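Local coordinates for uncharacterized protein VP1736 (Vibrio parahaemolyticus, PDB 3LXQ) that is of unknown function but carries a sulfatase-family domain with the alpha/beta fold of the alkaline phosphatase clan, at residues 69-74 with 359-364; 152-157 with 185-190; 174-179 with 240-245; 252-257 with 269-274; 302-307 with 322-327. All coordinates share one frame; numbering follows the deposited sequence.

Contacts 3 and 5 lie in the same mixed sheet, with centres about 19 Å apart. Strand 87-93 runs between them, parallel to both 241-246 and 298-304. Contact 2 touches contact 3 where Met-189 of helix 189-195 packs on Phe-178 of strand 175-180. Along the chain these two alternate. Contact 4 sits at the start of helix 271-289, which leads on to strand 298-304 of contact 5. Contact 1 brings together chain parts 285 residues apart and so brackets the other four in sequence. Its centre is about 42 Å from that of contact 4, across the chain's centre. All segments of contacts 2 to 5 fall in the sulfatase-family region; contact 1 ties an early loop to strand 358-360.

Contact 1. Residues 69-74 with 359-364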
# COMPACT_ATOMS: atom_id res chain seq x y z
N THR A 69 22.91 -14.75 3.61
CA THR A 69 24.26 -14.28 3.95
C THR A 69 24.30 -12.75 4.00
O THR A 69 24.95 -12.18 4.87
CB THR A 69 25.32 -14.75 2.94
OG1 THR A 69 25.01 -14.23 1.63
CG2 THR A 69 25.42 -16.27 2.89
N LEU A 70 23.63 -12.11 3.04
CA LEU A 70 23.55 -10.65 3.00
C LEU A 70 22.50 -10.19 4.01
O LEU A 70 22.84 -9.57 5.02
CB LEU A 70 23.25 -10.16 1.58
N LEU A 71 21.23 -10.53 3.74
CA LEU A 71 20.10 -10.34 4.67
C LEU A 71 19.22 -11.60 4.71
O LEU A 71 19.05 -12.25 3.67
CB LEU A 71 19.23 -9.15 4.25
CG LEU A 71 19.76 -7.72 4.18
CD1 LEU A 71 18.76 -6.87 3.39
CD2 LEU A 71 20.02 -7.11 5.55
N PRO A 72 18.67 -11.96 5.89
CA PRO A 72 17.92 -13.21 6.11
C PRO A 72 16.73 -13.51 5.19
O PRO A 72 16.40 -14.70 5.00
CB PRO A 72 17.42 -13.07 7.55
CG PRO A 72 17.79 -11.71 7.99
CD PRO A 72 18.92 -11.26 7.16
N THR A 73 16.07 -12.49 4.65
CA THR A 73 14.98 -12.73 3.70
C THR A 73 15.29 -12.21 2.30
O THR A 73 14.40 -12.12 1.45
CB THR A 73 13.58 -12.21 4.19
OG1 THR A 73 13.59 -10.79 4.29
CG2 THR A 73 13.21 -12.81 5.53
N MSE A 74 16.56 -11.86 2.04
CA MSE A 74 16.96 -11.47 0.69
C MSE A 74 16.58 -12.57 -0.29
O MSE A 74 16.84 -13.74 -0.03
CB MSE A 74 18.47 -11.19 0.62
CG MSE A 74 18.92 -10.65 -0.72
SE MSE A 74 18.61 -8.74 -0.92
CE MSE A 74 20.29 -8.14 -0.12
N LYS A 359 16.11 -8.31 -6.55
CA LYS A 359 16.86 -8.98 -5.49
C LYS A 359 16.67 -8.14 -4.23
O LYS A 359 17.39 -7.16 -4.02
CB LYS A 359 18.35 -9.11 -5.85
CG LYS A 359 19.19 -9.78 -4.76
CD LYS A 359 20.59 -10.12 -5.23
CE LYS A 359 21.28 -11.10 -4.28
NZ LYS A 359 22.64 -11.46 -4.81
N THR A 360 15.70 -8.50 -3.40
CA THR A 360 15.33 -7.68 -2.26
C THR A 360 14.99 -8.55 -1.06
O THR A 360 14.77 -9.76 -1.22
CB THR A 360 14.13 -6.75 -2.58
OG1 THR A 360 12.90 -7.44 -2.33
CG2 THR A 360 14.17 -6.24 -4.03
N PRO A 361 14.92 -7.95 0.15
CA PRO A 361 14.46 -8.71 1.30
C PRO A 361 12.93 -8.74 1.46
O PRO A 361 12.45 -9.25 2.46
CB PRO A 361 15.12 -7.98 2.47
CG PRO A 361 15.17 -6.57 2.02
CD PRO A 361 15.47 -6.64 0.54
N MSE A 362 12.19 -8.21 0.49
CA MSE A 362 10.72 -8.19 0.57
C MSE A 362 10.11 -9.59 0.60
O MSE A 362 10.45 -10.44 -0.21
CB MSE A 362 10.11 -7.40 -0.60
CG MSE A 362 10.57 -5.96 -0.71
SE MSE A 362 9.45 -4.94 -1.93
CE MSE A 362 10.19 -5.55 -3.64
N ILE A 363 9.19 -9.81 1.54
CA ILE A 363 8.52 -11.09 1.66
C ILE A 363 7.12 -11.08 1.02
O ILE A 363 6.45 -12.10 0.97
CB ILE A 363 8.48 -11.60 3.11
CG1 ILE A 363 7.61 -10.68 3.99
CG2 ILE A 363 9.89 -11.73 3.66
CD1 ILE A 363 7.31 -11.24 5.37
N GLY A 364 6.71 -9.91 0.53
CA GLY A 364 5.46 -9.79 -0.22
C GLY A 364 5.51 -10.51 -1.56
O GLY A 364 6.58 -10.69 -2.14
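The tight part of this contact is the meeting of Thr-73 and Met-74 with Pro-361. Thr-73 OG1 takes the crowded position between its own backbone N and carbonyl carbon (chi1 66°). There it donates a short hydrogen bond of 2.6 Å to Pro-361 O, in the carbonyl plane and on a lone pair. The apolar part of Thr-73 crosses Ile-363 obliquely, with Thr-73 CB 3.8 Å from Ile-363 CG2. The backbones also touch. Met-74 CA lies 3.4 Å from Thr-360 O, and Pro-361 CA lies 3.4 Å from Thr-73 O, a reciprocal pair of CA-H...O contacts. Met-74 is a selenomethionine. Its bent chain brings SE to 4.0 Å from Pro-361 CD. Leu-71 lies alongside the proline, with its CD1 3.9 Å from Pro-361 CG.

The loose side begins at Lys-359. Its extended chain crosses Met-74 at about a right angle and runs on toward solvent. Thr-69 is exposed and poorly ordered, and makes no contact with 359-364.

Phe-434 of helix 422-441 also touches Thr-73. Two local motifs shape the site. Thr-360 OG1 accepts from Met-362 N at 3.0 Å, an ST turn. Leu-71 to Met-74 form a type I beta turn, which delivers the chain into the two-stranded antiparallel sheet of 75-77 and 358-360.

Contact 2. Residues 152-157 with 185-190; sequences VVKLSK and NFDNMK
Val-153 is the first residue of its loop to meet 185-190, and it is buried. Its CG1 stands anti to the backbone N (chi1 -180°), which sets this methyl 3.5 Å from Asp-187 O. The same CG1 lies 4.1 Å from Met-189 CA, at the start of helix 189-195. Val-134 of helix 133-141 touches both Val-153 and Asp-187.

Lys-154 carries the polar part. Its chain is extended beyond CG and crosses Asp-187 obliquely. NZ forms a salt bridge with Asp-187 OD1 at 2.7 Å. It meets that oxygen from above the carboxylate plane, 52° out of it. Lys-154 CG also passes 4.3 Å from Asn-188 CB. Beyond this point the segment leaves 185-190. Leu-155 and Ser-156 pack on Tyr-439 of helix 422-441, and Lys-157 makes a cation-pi contact with the same ring.

The partner turn has positive phi at both Asp-187 and Asn-188. Backbone bonds from Asn-188 N to Asn-185 O and from Met-189 N to Phe-186 O close it. Asn-188 holds the N-cap position without a capping bond. The arrangement is a beta-to-alpha connection, from strand 175-180 into helix 189-195, braced by a neighbouring loop.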
# COMPACT_ATOMS: atom_id res chain seq x y z
N VAL A 152 8.04 2.47 9.88
CA VAL A 152 9.44 2.87 9.77
C VAL A 152 9.63 4.28 9.19
O VAL A 152 10.74 4.81 9.23
CB VAL A 152 10.30 1.87 8.93
CG1 VAL A 152 10.13 0.44 9.42
CG2 VAL A 152 10.01 2.01 7.44
N VAL A 153 8.56 4.88 8.67
CA VAL A 153 8.63 6.28 8.21
C VAL A 153 9.00 7.17 9.40
O VAL A 153 9.64 8.22 9.23
CB VAL A 153 7.30 6.76 7.59
CG1 VAL A 153 7.41 8.22 7.12
CG2 VAL A 153 6.88 5.84 6.44
N LYS A 154 8.61 6.73 10.59
CA LYS A 154 8.81 7.50 11.82
C LYS A 154 9.84 6.90 12.78
O LYS A 154 10.04 7.42 13.88
CB LYS A 154 7.47 7.70 12.55
CG LYS A 154 6.53 8.64 11.83
CD LYS A 154 5.23 8.83 12.58
CE LYS A 154 4.48 10.02 12.01
NZ LYS A 154 3.12 10.16 12.59
N LEU A 155 10.50 5.81 12.39
CA LEU A 155 11.47 5.20 13.29
C LEU A 155 12.88 5.70 12.96
O LEU A 155 13.18 5.96 11.81
CB LEU A 155 11.36 3.68 13.28
CG LEU A 155 10.02 3.11 13.77
CD1 LEU A 155 10.02 1.61 13.67
CD2 LEU A 155 9.70 3.55 15.21
N SER A 156 13.71 5.85 13.99
CA SER A 156 15.01 6.50 13.83
C SER A 156 16.05 5.70 13.03
O SER A 156 16.83 6.28 12.26
CB SER A 156 15.57 6.92 15.20
OG SER A 156 15.75 5.79 16.04
N LYS A 157 16.05 4.38 13.20
CA LYS A 157 16.99 3.51 12.47
C LYS A 157 16.68 3.40 10.97
O LYS A 157 17.58 3.11 10.18
CB LYS A 157 17.06 2.12 13.11
CG LYS A 157 17.70 2.12 14.50
CD LYS A 157 17.61 0.75 15.17
CE LYS A 157 18.74 -0.17 14.74
NZ LYS A 157 18.57 -1.52 15.35
N ASN A 185 6.97 17.61 5.11
CA ASN A 185 7.58 17.31 6.41
C ASN A 185 6.59 16.62 7.35
O ASN A 185 6.98 16.00 8.34
CB ASN A 185 8.09 18.58 7.10
CG ASN A 185 9.50 19.00 6.63
OD1 ASN A 185 9.89 20.16 6.80
ND2 ASN A 185 10.25 18.07 6.05
N PHE A 186 5.30 16.75 7.03
CA PHE A 186 4.23 16.16 7.82
C PHE A 186 4.40 14.64 7.92
O PHE A 186 4.83 13.99 6.96
CB PHE A 186 2.87 16.52 7.18
CG PHE A 186 1.70 15.87 7.85
CD1 PHE A 186 1.28 16.29 9.12
CD2 PHE A 186 1.00 14.84 7.22
CE1 PHE A 186 0.19 15.68 9.75
CE2 PHE A 186 -0.09 14.23 7.85
CZ PHE A 186 -0.50 14.65 9.10
N ASP A 187 4.11 14.08 9.09
CA ASP A 187 4.35 12.65 9.36
C ASP A 187 5.78 12.19 9.02
O ASP A 187 6.02 11.01 8.74
CB ASP A 187 3.35 11.76 8.60
CG ASP A 187 2.06 11.50 9.38
OD1 ASP A 187 2.02 11.72 10.62
OD2 ASP A 187 1.09 11.05 8.74
N ASN A 188 6.73 13.13 9.02
CA ASN A 188 8.14 12.79 8.78
C ASN A 188 8.44 12.25 7.36
O ASN A 188 9.50 11.68 7.11
CB ASN A 188 8.62 11.81 9.86
CG ASN A 188 10.12 11.75 9.99
OD1 ASN A 188 10.70 10.67 10.09
ND2 ASN A 188 10.77 12.91 9.96
N MSE A 189 7.50 12.43 6.43
CA MSE A 189 7.62 11.83 5.10
C MSE A 189 8.85 12.32 4.33
O MSE A 189 9.67 11.51 3.89
CB MSE A 189 6.36 12.05 4.28
CG MSE A 189 5.15 11.34 4.86
SE MSE A 189 3.53 11.68 3.84
CE MSE A 189 3.56 13.65 3.88
N LYS A 190 9.00 13.64 4.21
CA LYS A 190 10.10 14.23 3.44
C LYS A 190 11.46 13.69 3.86
O LYS A 190 12.29 13.37 3.02
CB LYS A 190 10.10 15.76 3.55
CG LYS A 190 10.96 16.43 2.49
CD LYS A 190 11.66 17.64 3.01
CE LYS A 190 11.27 18.86 2.20
NZ LYS A 190 9.87 19.25 2.54

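Contact 3. Residues 174-179 with 240-245; sequences YHTQFI and PFFSLV
Tyr-174 CG stands anti to its carbonyl carbon (chi1 -83°), and this swings the ring across Pro-240 at about a right angle. Pro-240 CB then sits over the centre of the Tyr-174 ring, 3.6 Å from the centroid, a CH-pi contact. Phe-242 N lies at the edge of the ring, in plane. The tyrosine hydroxyl is bonded to Lys-86 O.

Beyond this the strands run parallel, 16° apart, and five N-H...O bonds join them. His-175 O accepts from Phe-242 N at 2.9 Å, nearly along the C=O axis. The shortest is Ile-179 N to Leu-244 O, at 2.6 Å. Leu-244 N approaches Gln-177 O from above the carbonyl plane, at 3.0 Å.

This pair belongs to the central sheet of the alkaline phosphatase-like alpha/beta fold. Strand 200-202 flanks 175-180, and strand 87-93 flanks 241-246.

Side chains alternate between two faces. On one, Phe-178 and Leu-244 lie side by side, with Phe-178 CD1 3.8 Å from Leu-244 CG. Thr-176 CG2 meets the edge of the Phe-242 ring, 4.0 Å from its CD2. The other face carries Ile-179 and Val-245, which also point the same way, with Ile-179 CD1 4.0 Å from Val-245 CG2. Helix 220-234 covers this face at Gln-177, Phe-241 and Ser-243.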
# COMPACT_ATOMS: atom_id res chain seq x y z
N TYR A 174 16.41 5.03 -12.52
CA TYR A 174 15.14 5.76 -12.49
C TYR A 174 15.26 7.13 -11.79
O TYR A 174 16.02 7.29 -10.83
CB TYR A 174 14.06 4.97 -11.73
CG TYR A 174 13.32 3.90 -12.52
CD1 TYR A 174 13.97 2.76 -13.01
CD2 TYR A 174 11.93 4.00 -12.71
CE1 TYR A 174 13.26 1.76 -13.70
CE2 TYR A 174 11.22 3.01 -13.40
CZ TYR A 174 11.89 1.90 -13.89
OH TYR A 174 11.19 0.96 -14.59
N HIS A 175 14.47 8.09 -12.27
CA HIS A 175 14.21 9.28 -11.49
C HIS A 175 13.10 8.91 -10.52
O HIS A 175 12.14 8.24 -10.89
CB HIS A 175 13.75 10.43 -12.37
CG HIS A 175 13.55 11.71 -11.61
ND1 HIS A 175 14.57 12.61 -11.38
CD2 HIS A 175 12.45 12.22 -11.01
CE1 HIS A 175 14.09 13.63 -10.68
NE2 HIS A 175 12.81 13.41 -10.44
N THR A 176 13.24 9.32 -9.26
CA THR A 176 12.24 8.97 -8.24
C THR A 176 11.69 10.22 -7.56
O THR A 176 12.44 11.13 -7.20
CB THR A 176 12.81 7.98 -7.21
OG1 THR A 176 14.03 8.50 -6.65
CG2 THR A 176 13.09 6.63 -7.86
N GLN A 177 10.37 10.25 -7.39
CA GLN A 177 9.71 11.44 -6.85
C GLN A 177 8.51 11.11 -5.99
O GLN A 177 7.97 10.01 -6.06
CB GLN A 177 9.30 12.41 -7.97
CG GLN A 177 8.25 11.86 -8.91
CD GLN A 177 7.66 12.91 -9.84
OE1 GLN A 177 8.23 13.99 -10.04
NE2 GLN A 177 6.50 12.59 -10.42
N PHE A 178 8.12 12.08 -5.18
CA PHE A 178 6.94 12.02 -4.35
C PHE A 178 6.15 13.28 -4.66
O PHE A 178 6.69 14.36 -4.60
CB PHE A 178 7.37 12.01 -2.88
CG PHE A 178 6.23 12.16 -1.90
CD1 PHE A 178 5.13 11.30 -1.92
CD2 PHE A 178 6.30 13.14 -0.91
CE1 PHE A 178 4.09 11.44 -0.99
CE2 PHE A 178 5.27 13.28 0.03
CZ PHE A 178 4.16 12.42 -0.01
N ILE A 179 4.89 13.12 -5.04
CA ILE A 179 4.03 14.28 -5.25
C ILE A 179 2.95 14.31 -4.17
O ILE A 179 2.21 13.35 -4.00
CB ILE A 179 3.37 14.33 -6.65
CG1 ILE A 179 4.41 14.14 -7.76
CG2 ILE A 179 2.64 15.67 -6.84
CD1 ILE A 179 3.80 14.07 -9.19
N PRO A 240 13.30 6.44 -17.16
CA PRO A 240 12.10 5.90 -16.56
C PRO A 240 11.93 6.56 -15.18
O PRO A 240 12.92 6.80 -14.49
CB PRO A 240 12.42 4.41 -16.42
CG PRO A 240 13.92 4.34 -16.38
CD PRO A 240 14.36 5.42 -17.31
N PHE A 241 10.69 6.87 -14.81
CA PHE A 241 10.44 7.48 -13.51
C PHE A 241 9.53 6.64 -12.63
O PHE A 241 8.68 5.89 -13.13
CB PHE A 241 9.85 8.88 -13.67
CG PHE A 241 8.55 8.92 -14.43
CD1 PHE A 241 7.33 8.88 -13.77
CD2 PHE A 241 8.54 9.04 -15.82
CE1 PHE A 241 6.13 8.93 -14.47
CE2 PHE A 241 7.35 9.10 -16.53
CZ PHE A 241 6.14 9.04 -15.85
N PHE A 242 9.73 6.78 -11.32
CA PHE A 242 8.86 6.20 -10.30
C PHE A 242 8.27 7.34 -9.47
O PHE A 242 9.00 8.10 -8.84
CB PHE A 242 9.62 5.21 -9.40
CG PHE A 242 8.92 4.92 -8.08
CD1 PHE A 242 7.62 4.40 -8.07
CD2 PHE A 242 9.56 5.15 -6.87
CE1 PHE A 242 6.97 4.13 -6.85
CE2 PHE A 242 8.92 4.88 -5.65
CZ PHE A 242 7.61 4.38 -5.65
N SER A 243 6.94 7.43 -9.48
CA SER A 243 6.24 8.49 -8.79
C SER A 243 5.23 7.99 -7.76
O SER A 243 4.33 7.22 -8.08
CB SER A 243 5.55 9.39 -9.82
OG SER A 243 4.90 10.48 -9.19
N LEU A 244 5.39 8.46 -6.52
CA LEU A 244 4.39 8.27 -5.48
C LEU A 244 3.58 9.56 -5.32
O LEU A 244 4.14 10.59 -5.00
CB LEU A 244 5.04 7.85 -4.14
CG LEU A 244 4.13 7.82 -2.90
CD1 LEU A 244 3.00 6.81 -3.06
CD2 LEU A 244 4.90 7.56 -1.63
N VAL A 245 2.27 9.47 -5.54
CA VAL A 245 1.35 10.60 -5.50
C VAL A 245 0.33 10.29 -4.41
O VAL A 245 -0.32 9.25 -4.46
CB VAL A 245 0.59 10.76 -6.83
CG1 VAL A 245 -0.37 11.93 -6.74
CG2 VAL A 245 1.55 10.93 -8.03

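Contact 4. Residues 252-257 with 269-274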
# COMPACT_ATOMS: atom_id res chain seq x y z
N SER A 252 -10.55 15.63 7.73
CA SER A 252 -11.35 16.62 8.46
C SER A 252 -10.57 17.93 8.46
O SER A 252 -9.35 17.92 8.69
CB SER A 252 -11.60 16.15 9.90
OG SER A 252 -12.27 17.15 10.66
N PRO A 253 -11.25 19.06 8.24
CA PRO A 253 -12.71 19.27 8.18
C PRO A 253 -13.39 19.07 6.82
O PRO A 253 -14.57 19.39 6.69
CB PRO A 253 -12.85 20.73 8.61
CG PRO A 253 -11.61 21.37 8.04
CD PRO A 253 -10.52 20.33 8.06
N TYR A 254 -12.67 18.54 5.83
CA TYR A 254 -13.23 18.11 4.52
C TYR A 254 -13.52 19.25 3.54
O TYR A 254 -14.60 19.32 2.93
CB TYR A 254 -14.45 17.18 4.69
CG TYR A 254 -14.22 16.03 5.64
CD1 TYR A 254 -13.37 14.98 5.30
CD2 TYR A 254 -14.84 16.00 6.90
CE1 TYR A 254 -13.15 13.93 6.17
CE2 TYR A 254 -14.61 14.96 7.78
CZ TYR A 254 -13.76 13.92 7.41
OH TYR A 254 -13.54 12.88 8.27
N GLU A 255 -12.55 20.14 3.40
CA GLU A 255 -12.65 21.26 2.46
C GLU A 255 -12.38 20.74 1.06
O GLU A 255 -11.40 20.01 0.86
CB GLU A 255 -11.61 22.35 2.79
CG GLU A 255 -11.67 22.94 4.20
CD GLU A 255 -10.34 23.57 4.61
OE1 GLU A 255 -10.20 24.81 4.52
OE2 GLU A 255 -9.42 22.83 5.02
N TYR A 256 -13.25 21.12 0.12
CA TYR A 256 -13.11 20.81 -1.30
C TYR A 256 -14.02 21.76 -2.11
O TYR A 256 -15.04 22.23 -1.59
CB TYR A 256 -13.45 19.33 -1.60
CG TYR A 256 -14.91 19.01 -1.41
CD1 TYR A 256 -15.80 19.09 -2.48
CD2 TYR A 256 -15.41 18.67 -0.15
CE1 TYR A 256 -17.15 18.83 -2.31
CE2 TYR A 256 -16.77 18.40 0.03
CZ TYR A 256 -17.63 18.48 -1.06
OH TYR A 256 -18.98 18.24 -0.91
N PRO A 257 -13.66 22.03 -3.39
CA PRO A 257 -14.45 22.86 -4.31
C PRO A 257 -15.95 22.52 -4.39
O PRO A 257 -16.34 21.35 -4.25
CB PRO A 257 -13.79 22.61 -5.66
CG PRO A 257 -12.37 22.34 -5.33
CD PRO A 257 -12.36 21.65 -3.99
N MSE A 269 -19.35 19.75 3.62
CA MSE A 269 -18.09 19.28 4.19
C MSE A 269 -18.30 18.02 5.03
O MSE A 269 -18.46 18.10 6.25
CB MSE A 269 -17.42 20.38 5.03
CG MSE A 269 -16.79 21.49 4.20
SE MSE A 269 -15.98 22.94 5.24
CE MSE A 269 -15.54 24.14 3.75
N THR A 270 -18.32 16.87 4.36
CA THR A 270 -18.40 15.55 5.01
C THR A 270 -17.34 14.62 4.44
O THR A 270 -16.75 14.89 3.39
CB THR A 270 -19.77 14.85 4.82
OG1 THR A 270 -19.86 14.37 3.47
CG2 THR A 270 -20.95 15.78 5.15
N ARG A 271 -17.12 13.50 5.14
CA ARG A 271 -16.20 12.47 4.65
C ARG A 271 -16.70 11.87 3.34
O ARG A 271 -15.95 11.82 2.37
CB ARG A 271 -15.96 11.37 5.70
CG ARG A 271 -14.88 10.40 5.26
CD ARG A 271 -14.39 9.50 6.38
NE ARG A 271 -13.40 10.11 7.26
CZ ARG A 271 -12.11 10.30 6.96
NH1 ARG A 271 -11.63 10.00 5.77
NH2 ARG A 271 -11.30 10.84 7.85
N ASN A 272 -17.96 11.45 3.32
CA ASN A 272 -18.54 10.85 2.11
C ASN A 272 -18.31 11.72 0.88
O ASN A 272 -17.82 11.24 -0.15
CB ASN A 272 -20.03 10.56 2.27
CG ASN A 272 -20.32 9.47 3.30
OD1 ASN A 272 -21.43 9.41 3.85
ND2 ASN A 272 -19.34 8.62 3.58
N ASN A 273 -18.63 13.01 1.01
CA ASN A 273 -18.49 13.96 -0.10
C ASN A 273 -17.04 14.20 -0.50
O ASN A 273 -16.74 14.30 -1.70
CB ASN A 273 -19.18 15.29 0.24
CG ASN A 273 -20.69 15.17 0.30
OD1 ASN A 273 -21.30 14.39 -0.43
ND2 ASN A 273 -21.31 15.98 1.15
N ALA A 274 -16.15 14.29 0.48
CA ALA A 274 -14.71 14.40 0.22
C ALA A 274 -14.17 13.20 -0.56
O ALA A 274 -13.36 13.36 -1.49
CB ALA A 274 -13.93 14.61 1.50
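Met-269, a selenomethionine, opens the helical side of the contact. Its chain is extended beyond CG and lies over the backbone of the loop. Met-269 CG rests 3.3 Å from Tyr-254 O. The chain then runs beside Glu-255, with Met-269 CE 4.1 Å from Glu-255 CG. The carboxylate of Glu-255 is held elsewhere, by Ser-215 N.

Thr-270 is the N-cap of helix 271-289. Its OG1 accepts from Asn-273 N at 3.1 Å, in a nearly straight bond of 167°. Its carbonyl carbon lies over the Tyr-254 ring, toward the rim. Arg-271 N follows over the centre, 3.7 Å above the plane. Ser-252 CA covers the opposite face, so the ring is sandwiched between the first helical turn and its own loop. A cis peptide before Pro-253 and a positive phi at Tyr-254 shape that loop.

Arg-271 adds a CH-pi contact, its CB 4.2 Å from the Tyr-254 centroid and off-centre. Its chain bends at chi3 (-81°), which brings the guanidinium back to the tyrosine hydroxyl. The Tyr-254 ring and the guanidinium are 81° apart, so the ring turns its edge to the guanidinium's flat face. Asn-273 CB sits 3.2 Å from Tyr-256 OH, which is bonded to His-268 O. Asn-273 OD1 accepts from Tyr-264 N and Asp-265 N. Ala-274 CB meets the Tyr-254 ring at CD1, 3.9 Å away.

The helix start thus rests on its threonine N-cap and on packing against Tyr-254. Tyr-254 O is buried without a partner in the model, while the nearby arginine charge may polarise the Tyr-254 hydroxyl.

Contact 5. Residues 302-307 with 322-327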
# COMPACT_ATOMS: atom_id res chain seq x y z
N VAL A 302 -3.97 2.33 -8.30
CA VAL A 302 -4.83 3.10 -7.41
C VAL A 302 -5.01 2.23 -6.18
O VAL A 302 -5.59 1.16 -6.26
CB VAL A 302 -6.23 3.37 -8.00
CG1 VAL A 302 -7.10 4.16 -7.00
CG2 VAL A 302 -6.15 4.11 -9.35
N ILE A 303 -4.50 2.70 -5.05
CA ILE A 303 -4.57 1.93 -3.81
C ILE A 303 -4.69 2.87 -2.60
O ILE A 303 -4.06 3.93 -2.57
CB ILE A 303 -3.38 0.92 -3.68
CG1 ILE A 303 -3.67 -0.14 -2.61
CG2 ILE A 303 -2.05 1.65 -3.47
CD1 ILE A 303 -2.69 -1.30 -2.58
N ALA A 304 -5.50 2.49 -1.61
CA ALA A 304 -5.60 3.28 -0.38
C ALA A 304 -4.39 3.05 0.53
O ALA A 304 -3.63 2.07 0.37
CB ALA A 304 -6.90 2.97 0.36
N ASP A 305 -4.18 3.97 1.46
CA ASP A 305 -3.17 3.79 2.50
C ASP A 305 -3.75 3.02 3.69
O ASP A 305 -3.01 2.37 4.43
CB ASP A 305 -2.55 5.13 2.93
CG ASP A 305 -3.58 6.12 3.45
OD1 ASP A 305 -4.81 5.90 3.31
OD2 ASP A 305 -3.15 7.14 4.03
N HIS A 306 -5.08 3.09 3.84
CA HIS A 306 -5.84 2.41 4.90
C HIS A 306 -7.32 2.80 4.77
O HIS A 306 -7.66 3.71 4.01
CB HIS A 306 -5.34 2.80 6.30
CG HIS A 306 -5.25 4.28 6.51
ND1 HIS A 306 -6.32 5.04 6.94
CD2 HIS A 306 -4.23 5.15 6.31
CE1 HIS A 306 -5.95 6.31 7.02
NE2 HIS A 306 -4.69 6.40 6.65
N ASP A 307 -8.19 2.14 5.51
CA ASP A 307 -9.60 2.54 5.59
C ASP A 307 -9.68 3.72 6.54
O ASP A 307 -8.76 3.96 7.34
CB ASP A 307 -10.42 1.37 6.13
CG ASP A 307 -11.93 1.61 6.11
OD1 ASP A 307 -12.43 2.58 5.48
OD2 ASP A 307 -12.63 0.80 6.73
N HIS A 322 -9.92 -3.52 4.74
CA HIS A 322 -10.30 -3.83 3.37
C HIS A 322 -10.27 -2.57 2.51
O HIS A 322 -10.87 -1.55 2.84
CB HIS A 322 -11.65 -4.55 3.35
CG HIS A 322 -12.02 -5.13 2.02
ND1 HIS A 322 -13.34 -5.30 1.63
CD2 HIS A 322 -11.27 -5.57 0.99
CE1 HIS A 322 -13.37 -5.82 0.42
NE2 HIS A 322 -12.13 -6.00 0.00
N ILE A 323 -9.55 -2.65 1.40
CA ILE A 323 -9.22 -1.47 0.61
C ILE A 323 -9.30 -1.81 -0.87
O ILE A 323 -9.14 -2.97 -1.24
CB ILE A 323 -7.81 -0.89 0.96
CG1 ILE A 323 -6.72 -1.97 0.93
CG2 ILE A 323 -7.82 -0.27 2.35
CD1 ILE A 323 -5.29 -1.40 0.76
N PRO A 324 -9.58 -0.81 -1.71
CA PRO A 324 -9.48 -1.03 -3.15
C PRO A 324 -8.03 -1.08 -3.60
O PRO A 324 -7.16 -0.49 -2.97
CB PRO A 324 -10.15 0.22 -3.73
CG PRO A 324 -9.91 1.28 -2.70
CD PRO A 324 -9.99 0.57 -1.39
N ALA A 325 -7.78 -1.80 -4.69
CA ALA A 325 -6.48 -1.76 -5.34
C ALA A 325 -6.75 -2.03 -6.79
O ALA A 325 -7.49 -2.95 -7.12
CB ALA A 325 -5.53 -2.80 -4.76
N LEU A 326 -6.15 -1.22 -7.65
CA LEU A 326 -6.34 -1.33 -9.09
C LEU A 326 -5.02 -1.11 -9.79
O LEU A 326 -4.35 -0.11 -9.56
CB LEU A 326 -7.35 -0.28 -9.56
CG LEU A 326 -7.95 -0.17 -10.98
CD1 LEU A 326 -7.42 1.05 -11.69
CD2 LEU A 326 -7.80 -1.42 -11.85
N ILE A 327 -4.63 -2.06 -10.63
CA ILE A 327 -3.48 -1.85 -11.48
C ILE A 327 -4.01 -1.68 -12.89
O ILE A 327 -4.78 -2.49 -13.39
CB ILE A 327 -2.45 -3.00 -11.38
CG1 ILE A 327 -1.90 -3.11 -9.95
CG2 ILE A 327 -1.32 -2.79 -12.39
CD1 ILE A 327 -0.95 -4.30 -9.73
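Val-302 O is the best-held polar atom between these strands, and two groups grip it. Leu-326 N donates a hydrogen bond to it at 2.8 Å, in the carbonyl plane. Ala-325 CA adds a CA-H...O contact to the same oxygen at 3.2 Å. The return bond, Val-302 N to Leu-326 O, is also 2.8 Å. Val-302 and Leu-326 are thus an antiparallel hydrogen-bonded pair. Their side chains lie alongside each other, with Val-302 CG2 4.1 Å from Leu-326 CD1.

Ile-303 and Ala-325 form the next, non-hydrogen-bonded pair, on the other face. Ile-303 CG1 stands anti to the backbone N (chi1 -164°), and its CD1 reaches Ala-325 CB at 3.9 Å. The pairing then fails at Pro-324, which has no N-H. Ala-304 N and Pro-324 O are both buried here without a partner in the model, 3.7 Å apart. Packing takes over, with Ile-323 CG2 3.9 Å from Ala-304 CB.

Past the strand end the chain holds itself. His-306 ND1 donates to Asp-307 O at 2.7 Å, in the ring plane and nearly straight (172°). Asp-305 is bonded to Ser-133 OG and Ser-95 N, and Asp-307 to Gln-99 and His-320. Strand 298-304 also pairs with 87-93, and 322-328 with 121-127. An Asp-His pair just after a sheet strand is characteristic of the alkaline phosphatase clan, where in relatives such residues commonly line the metal site.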